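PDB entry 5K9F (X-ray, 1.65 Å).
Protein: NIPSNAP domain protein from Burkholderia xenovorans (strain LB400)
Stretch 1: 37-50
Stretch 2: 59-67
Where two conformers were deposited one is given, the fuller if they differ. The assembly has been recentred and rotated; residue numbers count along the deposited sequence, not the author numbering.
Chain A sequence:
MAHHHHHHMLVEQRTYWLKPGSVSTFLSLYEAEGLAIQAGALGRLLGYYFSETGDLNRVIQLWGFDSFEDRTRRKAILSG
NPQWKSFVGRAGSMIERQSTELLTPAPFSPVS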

# COMPACT_ATOMS: atom_id res chain seq x y z
N ILE A 37 -24.61 -9.95 -22.41
CA ILE A 37 -24.09 -8.89 -23.27
C ILE A 37 -22.57 -8.85 -23.20
O ILE A 37 -21.88 -8.82 -24.23
CB ILE A 37 -24.70 -7.54 -22.87
CG1 ILE A 37 -26.22 -7.56 -23.04
CG2 ILE A 37 -24.08 -6.41 -23.69
CD1 ILE A 37 -26.89 -6.42 -22.32
N GLN A 38 -22.01 -8.85 -21.98
CA GLN A 38 -20.57 -8.70 -21.81
C GLN A 38 -19.82 -9.91 -22.34
O GLN A 38 -18.82 -9.77 -23.05
CB GLN A 38 -20.22 -8.46 -20.35
CG GLN A 38 -18.72 -8.24 -20.18
CD GLN A 38 -18.33 -7.75 -18.80
OE1 GLN A 38 -18.83 -8.24 -17.78
NE2 GLN A 38 -17.44 -6.76 -18.76
N ALA A 39 -20.28 -11.12 -22.00
CA ALA A 39 -19.63 -12.32 -22.51
C ALA A 39 -19.78 -12.42 -24.02
O ALA A 39 -18.87 -12.88 -24.71
CB ALA A 39 -20.20 -13.57 -21.83
N GLY A 40 -20.92 -11.98 -24.55
CA GLY A 40 -21.10 -12.00 -25.99
C GLY A 40 -20.12 -11.10 -26.71
O GLY A 40 -19.60 -11.45 -27.77
N ALA A 41 -19.83 -9.94 -26.13
CA ALA A 41 -18.93 -8.99 -26.77
C ALA A 41 -17.47 -9.38 -26.57
O ALA A 41 -16.66 -9.28 -27.50
CB ALA A 41 -19.17 -7.58 -26.22
N LEU A 42 -17.10 -9.77 -25.35
CA LEU A 42 -15.70 -9.99 -25.02
C LEU A 42 -15.21 -11.38 -25.40
O LEU A 42 -14.02 -11.55 -25.70
CB LEU A 42 -15.46 -9.74 -23.53
CG LEU A 42 -15.74 -8.32 -23.05
CD1 LEU A 42 -15.32 -8.12 -21.59
CD2 LEU A 42 -15.06 -7.28 -23.94
N GLY A 43 -16.05 -12.40 -25.36
CA GLY A 43 -15.65 -13.66 -25.99
C GLY A 43 -15.29 -14.87 -25.15
O GLY A 43 -15.81 -15.96 -25.40
N ARG A 44 -14.38 -14.73 -24.18
CA ARG A 44 -13.92 -15.86 -23.36
C ARG A 44 -13.81 -15.46 -21.89
O ARG A 44 -12.78 -14.92 -21.47
CB ARG A 44 -12.59 -16.36 -23.89
CG ARG A 44 -12.06 -17.63 -23.24
CD ARG A 44 -11.09 -18.36 -24.19
NE ARG A 44 -9.97 -17.52 -24.61
CZ ARG A 44 -9.80 -17.05 -25.85
NH1 ARG A 44 -8.75 -16.29 -26.14
NH2 ARG A 44 -10.68 -17.34 -26.80
N LEU A 45 -14.85 -15.75 -21.11
CA LEU A 45 -14.78 -15.59 -19.66
C LEU A 45 -14.03 -16.78 -19.07
O LEU A 45 -14.41 -17.93 -19.30
CB LEU A 45 -16.19 -15.50 -19.06
CG LEU A 45 -16.29 -15.38 -17.53
CD1 LEU A 45 -15.61 -14.10 -17.07
CD2 LEU A 45 -17.75 -15.41 -17.09
N LEU A 46 -12.97 -16.50 -18.32
CA LEU A 46 -12.15 -17.54 -17.70
C LEU A 46 -12.48 -17.76 -16.23
O LEU A 46 -12.17 -18.83 -15.70
CB LEU A 46 -10.67 -17.18 -17.82
CG LEU A 46 -10.12 -17.07 -19.24
CD1 LEU A 46 -8.71 -16.49 -19.21
CD2 LEU A 46 -10.11 -18.42 -19.93
N GLY A 47 -13.08 -16.77 -15.58
CA GLY A 47 -13.42 -16.88 -14.17
C GLY A 47 -14.09 -15.62 -13.69
O GLY A 47 -13.77 -14.51 -14.14
N TYR A 48 -15.05 -15.76 -12.78
CA TYR A 48 -15.74 -14.62 -12.20
C TYR A 48 -15.98 -14.98 -10.74
O TYR A 48 -16.71 -15.93 -10.45
CB TYR A 48 -17.05 -14.33 -12.94
CG TYR A 48 -17.52 -12.89 -12.91
CD1 TYR A 48 -17.96 -12.30 -11.74
CD2 TYR A 48 -17.58 -12.14 -14.08
CE1 TYR A 48 -18.42 -10.99 -11.73
CE2 TYR A 48 -18.02 -10.83 -14.08
CZ TYR A 48 -18.44 -10.25 -12.90
OH TYR A 48 -18.88 -8.95 -12.89
N TYR A 49 -15.35 -14.24 -9.83
CA TYR A 49 -15.27 -14.63 -8.42
C TYR A 49 -15.63 -13.47 -7.50
O TYR A 49 -15.58 -12.30 -7.89
CB TYR A 49 -13.84 -15.08 -8.05
CG TYR A 49 -13.24 -16.10 -8.96
CD1 TYR A 49 -13.58 -17.45 -8.84
CD2 TYR A 49 -12.32 -15.73 -9.94
CE1 TYR A 49 -13.01 -18.40 -9.68
CE2 TYR A 49 -11.74 -16.68 -10.77
CZ TYR A 49 -12.09 -18.00 -10.63
OH TYR A 49 -11.53 -18.96 -11.47
N PHE A 50 -15.94 -13.80 -6.25
CA PHE A 50 -15.90 -12.79 -5.20
C PHE A 50 -14.94 -13.23 -4.10
O PHE A 50 -14.63 -14.41 -3.95
CB PHE A 50 -17.31 -12.48 -4.62
CG PHE A 50 -18.01 -13.65 -3.98
CD1 PHE A 50 -18.79 -14.51 -4.74
CD2 PHE A 50 -17.95 -13.83 -2.62
CE1 PHE A 50 -19.48 -15.57 -4.13
CE2 PHE A 50 -18.63 -14.89 -2.01
CZ PHE A 50 -19.39 -15.74 -2.77
N VAL A 59 -15.12 -8.13 -6.44
CA VAL A 59 -15.42 -9.08 -7.50
C VAL A 59 -14.27 -9.05 -8.49
O VAL A 59 -13.79 -7.98 -8.88
CB VAL A 59 -16.77 -8.80 -8.18
CG1 VAL A 59 -17.92 -9.14 -7.23
CG2 VAL A 59 -16.88 -7.36 -8.66
N ILE A 60 -13.81 -10.24 -8.88
CA ILE A 60 -12.59 -10.44 -9.64
C ILE A 60 -12.95 -11.23 -10.89
O ILE A 60 -13.58 -12.29 -10.79
CB ILE A 60 -11.54 -11.18 -8.80
CG1 ILE A 60 -11.14 -10.31 -7.60
CG2 ILE A 60 -10.33 -11.52 -9.63
CD1 ILE A 60 -10.31 -11.09 -6.60
N GLN A 61 -12.58 -10.71 -12.06
CA GLN A 61 -12.92 -11.40 -13.29
C GLN A 61 -11.69 -11.58 -14.16
O GLN A 61 -10.82 -10.72 -14.22
CB GLN A 61 -14.02 -10.66 -14.08
CG GLN A 61 -13.79 -9.20 -14.30
CD GLN A 61 -15.06 -8.49 -14.70
OE1 GLN A 61 -15.40 -8.41 -15.87
NE2 GLN A 61 -15.78 -7.97 -13.70
N LEU A 62 -11.61 -12.73 -14.82
CA LEU A 62 -10.54 -13.01 -15.76
C LEU A 62 -11.14 -13.24 -17.14
O LEU A 62 -12.08 -14.02 -17.29
CB LEU A 62 -9.71 -14.22 -15.34
CG LEU A 62 -8.77 -13.94 -14.15
CD1 LEU A 62 -9.49 -14.11 -12.83
CD2 LEU A 62 -7.55 -14.84 -14.23
N TRP A 63 -10.59 -12.55 -18.13
CA TRP A 63 -11.02 -12.64 -19.53
C TRP A 63 -9.83 -12.98 -20.40
O TRP A 63 -8.73 -12.46 -20.19
CB TRP A 63 -11.63 -11.31 -20.01
CG TRP A 63 -12.87 -10.92 -19.29
CD1 TRP A 63 -12.96 -10.13 -18.18
CD2 TRP A 63 -14.21 -11.29 -19.63
NE1 TRP A 63 -14.29 -9.99 -17.81
CE2 TRP A 63 -15.07 -10.70 -18.68
CE3 TRP A 63 -14.77 -12.08 -20.64
CZ2 TRP A 63 -16.45 -10.86 -18.72
CZ3 TRP A 63 -16.14 -12.24 -20.68
CH2 TRP A 63 -16.96 -11.64 -19.72
N GLY A 64 -10.04 -13.84 -21.40
CA GLY A 64 -9.00 -14.22 -22.34
C GLY A 64 -9.25 -13.59 -23.71
O GLY A 64 -10.36 -13.66 -24.24
N PHE A 65 -8.19 -13.02 -24.28
CA PHE A 65 -8.26 -12.36 -25.58
C PHE A 65 -7.19 -12.89 -26.51
O PHE A 65 -6.09 -13.24 -26.08
CB PHE A 65 -8.10 -10.84 -25.44
CG PHE A 65 -9.17 -10.20 -24.62
CD1 PHE A 65 -10.41 -9.92 -25.18
CD2 PHE A 65 -8.94 -9.85 -23.29
CE1 PHE A 65 -11.41 -9.31 -24.43
CE2 PHE A 65 -9.94 -9.25 -22.53
CZ PHE A 65 -11.17 -8.97 -23.10
N ASP A 66 -7.53 -12.94 -27.81
CA ASP A 66 -6.55 -13.37 -28.81
C ASP A 66 -5.36 -12.42 -28.86
O ASP A 66 -4.23 -12.85 -29.15
CB ASP A 66 -7.20 -13.45 -30.19
CG ASP A 66 -8.28 -14.49 -30.28
OD1 ASP A 66 -8.27 -15.43 -29.45
OD2 ASP A 66 -9.14 -14.38 -31.19
N SER A 67 -5.59 -11.14 -28.60
CA SER A 67 -4.55 -10.13 -28.71
C SER A 67 -5.05 -8.87 -28.02
O SER A 67 -6.24 -8.71 -27.75
CB SER A 67 -4.21 -9.81 -30.16
OG SER A 67 -5.31 -9.23 -30.83
O HOH W 1 -18.52 -7.30 -15.12
O HOH W 2 -15.89 -6.07 -16.55
O HOH W 3 -12.04 -13.22 -26.39
O HOH W 4 -12.84 -12.41 -23.32

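Stretch 2 runs antiparallel to the strand of stretch 1, and within these stretches Val-59 pairs with Phe-50, with Val-59 CG1 4.3 Å from Phe-50 CB. Ile-60 pairs with Tyr-49 through two backbone hydrogen bonds, Tyr-49 N to Ile-60 O (2.8 Å) and Ile-60 N to Tyr-49 O (2.9 Å). Gln-61 lays its CB over one face of the Tyr-48 ring, while its amide joins Gln-38 through water: water 2 accepts from Gln-38 NE2 (2.8 Å) and donates to Gln-61 OE1 (2.5 Å). Gln-61 OE1 also accepts from Trp-63 NE1 at 2.7 Å, which ties the indole to the polar cluster.

At Leu-62 the register slips by one residue. Leu-62 O receives Leu-46 N at 2.8 Å and, weakly, Gly-47 N at 3.4 Å, so two successive amides converge on one acceptor in a beta bulge. Trp-63 has the largest covered area; its six-membered ring is sandwiched between Leu-45 CD1 and Leu-42 CD1, 3.7 and 3.9 Å from the centroid on opposite faces, and so links helix to strand. Gly-64 N donates to Arg-44 O (2.9 Å); a CB here would clash with Arg-44 NE. Beyond Phe-65, whose CE1 lies 4.2 Å from Leu-42 CB, Asp-66 OD1 forms a salt bridge with Arg-44 NH1, long at 3.5 Å.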